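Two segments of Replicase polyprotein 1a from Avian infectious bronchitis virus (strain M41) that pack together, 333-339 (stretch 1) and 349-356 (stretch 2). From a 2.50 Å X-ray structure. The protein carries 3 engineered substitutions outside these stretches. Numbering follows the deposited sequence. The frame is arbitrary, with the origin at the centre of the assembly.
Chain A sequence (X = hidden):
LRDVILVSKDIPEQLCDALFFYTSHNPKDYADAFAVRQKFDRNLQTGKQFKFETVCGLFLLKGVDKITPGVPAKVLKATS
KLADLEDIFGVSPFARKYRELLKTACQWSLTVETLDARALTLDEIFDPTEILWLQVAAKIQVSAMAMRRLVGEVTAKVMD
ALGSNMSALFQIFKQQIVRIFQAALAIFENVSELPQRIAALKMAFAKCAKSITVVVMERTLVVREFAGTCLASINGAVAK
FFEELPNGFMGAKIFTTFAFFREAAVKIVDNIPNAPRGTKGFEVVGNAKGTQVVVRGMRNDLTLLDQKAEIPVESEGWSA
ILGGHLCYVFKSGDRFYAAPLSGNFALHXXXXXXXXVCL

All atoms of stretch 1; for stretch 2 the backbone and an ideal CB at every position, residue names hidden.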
# COMPACT_ATOMS: atom_id res chain seq x y z
N GLY A 333 14.56 21.27 34.01
CA GLY A 333 15.60 21.81 34.85
C GLY A 333 15.41 23.32 34.94
O GLY A 333 14.30 23.84 35.29
N ASP A 334 16.48 24.07 34.62
CA ASP A 334 16.38 25.54 34.81
C ASP A 334 15.92 26.20 33.54
O ASP A 334 15.64 27.41 33.56
CB ASP A 334 17.68 26.22 35.29
CG ASP A 334 18.63 25.25 36.05
OD1 ASP A 334 19.85 25.27 35.68
OD2 ASP A 334 18.21 24.50 36.98
N ARG A 335 15.82 25.39 32.47
CA ARG A 335 15.59 25.85 31.09
C ARG A 335 14.14 25.70 30.61
O ARG A 335 13.40 24.83 31.05
CB ARG A 335 16.42 25.00 30.14
CG ARG A 335 17.83 24.80 30.59
CD ARG A 335 18.66 25.87 30.05
NE ARG A 335 18.45 25.85 28.61
CZ ARG A 335 19.04 25.02 27.76
NH1 ARG A 335 19.95 24.13 28.19
NH2 ARG A 335 18.73 25.09 26.48
N PHE A 336 13.78 26.52 29.62
CA PHE A 336 12.47 26.46 29.04
C PHE A 336 12.45 26.03 27.62
O PHE A 336 13.39 26.24 26.85
CB PHE A 336 11.81 27.80 29.11
CG PHE A 336 11.30 28.16 30.46
CD1 PHE A 336 12.08 28.95 31.33
CD2 PHE A 336 10.07 27.70 30.89
CE1 PHE A 336 11.62 29.31 32.63
CE2 PHE A 336 9.57 28.03 32.22
CZ PHE A 336 10.35 28.84 33.09
N TYR A 337 11.32 25.45 27.25
CA TYR A 337 11.12 25.07 25.88
C TYR A 337 9.71 25.30 25.31
O TYR A 337 8.73 25.46 26.05
CB TYR A 337 11.51 23.64 25.72
CG TYR A 337 12.87 23.37 26.22
CD1 TYR A 337 13.07 23.00 27.56
CD2 TYR A 337 13.97 23.41 25.36
CE1 TYR A 337 14.33 22.68 28.03
CE2 TYR A 337 15.23 23.09 25.83
CZ TYR A 337 15.39 22.72 27.17
OH TYR A 337 16.62 22.41 27.67
N ALA A 338 9.64 25.35 23.99
CA ALA A 338 8.35 25.51 23.34
C ALA A 338 8.12 24.40 22.32
O ALA A 338 9.10 23.84 21.73
CB ALA A 338 8.26 26.85 22.66
N ALA A 339 6.83 24.11 22.09
CA ALA A 339 6.46 23.10 21.11
C ALA A 339 5.13 23.40 20.43
O ALA A 339 4.28 24.20 20.98
CB ALA A 339 6.43 21.73 21.73
N UNK A 349 8.33 19.02 17.84
CA UNK A 349 9.28 19.95 17.27
C UNK A 349 9.85 20.96 18.25
O UNK A 349 9.62 22.18 18.12
CB UNK A 349 8.61 20.70 16.11
N UNK A 350 10.63 20.46 19.21
CA UNK A 350 10.97 21.25 20.35
C UNK A 350 11.96 22.37 20.01
O UNK A 350 12.99 22.11 19.44
CB UNK A 350 11.54 20.35 21.44
N UNK A 351 11.61 23.62 20.35
CA UNK A 351 12.54 24.74 20.26
C UNK A 351 12.96 25.31 21.65
O UNK A 351 12.18 25.29 22.60
CB UNK A 351 11.90 25.85 19.42
N UNK A 352 14.17 25.85 21.76
CA UNK A 352 14.60 26.47 22.99
C UNK A 352 13.94 27.80 23.20
O UNK A 352 13.67 28.53 22.21
CB UNK A 352 16.12 26.63 23.00
N UNK A 353 13.76 28.11 24.49
CA UNK A 353 13.31 29.43 24.96
C UNK A 353 14.25 30.13 26.01
O UNK A 353 15.01 29.48 26.75
CB UNK A 353 11.92 29.27 25.57
N UNK A 354 14.15 31.46 26.10
CA UNK A 354 14.84 32.25 27.15
C UNK A 354 13.78 32.94 27.89
O UNK A 354 12.83 33.44 27.26
CB UNK A 354 15.86 33.25 26.60
N UNK A 355 13.95 33.07 29.19
CA UNK A 355 13.11 33.99 29.94
C UNK A 355 13.49 35.43 29.53
O UNK A 355 14.67 35.72 29.31
CB UNK A 355 13.27 33.78 31.45
N UNK A 356 12.49 36.30 29.37
CA UNK A 356 12.71 37.70 29.01
C UNK A 356 13.68 38.43 29.96
O UNK A 356 13.60 38.27 31.20
CB UNK A 356 11.37 38.43 28.99

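Stretch 1 contributes a strand, residues 335 to 339, and the backbone of stretch 2 runs antiparallel beside it. Position 349 lies before the pairing begins: its ideal CB has nothing of stretch 1 within 5.5 Å, so the choice is almost free. The deposited residue is Asp-349, whose backbone O accepts a hydrogen bond from the side chain at 351.

At position 350 the CA-to-CB bond points sideways. Ala-338 O is 4.3 Å from the ideal CB but already accepts the N-H of position 351; Tyr-337 CB and Ala-339 CB lie farther off, at 5.4 and 5.3 Å, so a modest aliphatic residue such as valine or isoleucine would suit, though others could. It is Val-350; with chi1 in t, its CG1 reaches to 3.8 Å from Tyr-337 CB.

Position 351 pairs with Ala-338 through two backbone hydrogen bonds, from its N to Ala-338 O (2.9 Å) and from Ala-338 N to its O (2.9 Å). Any residue but proline could supply that N-H. Beside so small a neighbour, side chains of several sizes fit, polar or apolar, a ring included. The residue is His-351; its ring extends beyond the contact, and ND1 donates to Asp-349 O at 2.7 Å, a bond within stretch 2.

At position 352, opposite Tyr-337 in a non-hydrogen-bonded pair, CB points away, yet lies 4.5 Å from Tyr-337 CD2. Stretch 1 sets little limit; an apolar or sulfur-bearing side chain could use the nearby ring. Cys-352 places SG 4.3 Å from Tyr-337 CE2 and 4.2 Å from Arg-335 NH2, at the edge of that guanidinium.

Position 353 directs its CB to the face carrying Phe-336 and Ala-338, with Phe-336 O only 3.6 Å from the ideal CB. A compact, apolar side chain such as alanine, cysteine or valine is a natural candidate. Cys-353 has its CB 3.8 Å from Phe-336 CB and its SG 3.5 Å from Ala-338 CB. Its N donates to Phe-336 O (3.0 Å), while water 2 links its O to Phe-336 N.

At position 354 CB points away and meets nothing of stretch 1; a polar residue would do as well as any. Glu-354 makes no contact.

At position 355 CB points sideways, 4.9 Å from Phe-336 CE1, inviting a long side chain able to reach the rim of the ring, such as arginine, lysine or methionine. Arg-355 brings NH2 to 3.6 Å from Phe-336 CE1, at the ring edge, with the ring carbon over one face of the guanidinium.

Position 356 is out of reach and unconstrained by stretch 1; it is Val-356.

Stretch 2 (349-356) DVHCCERV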
# COMPACT_ATOMS: atom_id res chain seq x y z
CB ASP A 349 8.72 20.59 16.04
CG ASP A 349 8.25 19.56 15.07
OD1 ASP A 349 7.23 18.95 15.37
OD2 ASP A 349 8.92 19.32 14.03
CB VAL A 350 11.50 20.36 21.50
CG1 VAL A 350 11.77 21.25 22.74
CG2 VAL A 350 10.50 19.30 21.88
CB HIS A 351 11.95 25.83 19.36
CG HIS A 351 11.82 25.43 17.91
ND1 HIS A 351 11.04 24.38 17.50
CD2 HIS A 351 12.35 25.96 16.78
CE1 HIS A 351 11.11 24.26 16.17
NE2 HIS A 351 11.93 25.19 15.71
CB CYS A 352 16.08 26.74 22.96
SG CYS A 352 17.06 25.30 22.65
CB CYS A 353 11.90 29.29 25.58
SG CYS A 353 10.53 28.94 24.35
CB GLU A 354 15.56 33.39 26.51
CG GLU A 354 16.99 33.53 26.78
CD GLU A 354 17.58 34.24 25.59
OE1 GLU A 354 18.52 33.70 24.95
OE2 GLU A 354 17.03 35.31 25.25
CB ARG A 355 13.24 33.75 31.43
CG ARG A 355 11.94 34.04 32.21
CD ARG A 355 12.19 33.80 33.69
NE ARG A 355 13.13 32.69 33.83
CZ ARG A 355 13.14 31.81 34.83
NH1 ARG A 355 12.25 31.92 35.82
NH2 ARG A 355 14.05 30.83 34.84
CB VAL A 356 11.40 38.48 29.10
CG1 VAL A 356 10.51 38.17 27.92
CG2 VAL A 356 10.67 38.21 30.47
O HOH W 1 16.40 26.82 26.14
O HOH W 2 15.03 28.55 29.14
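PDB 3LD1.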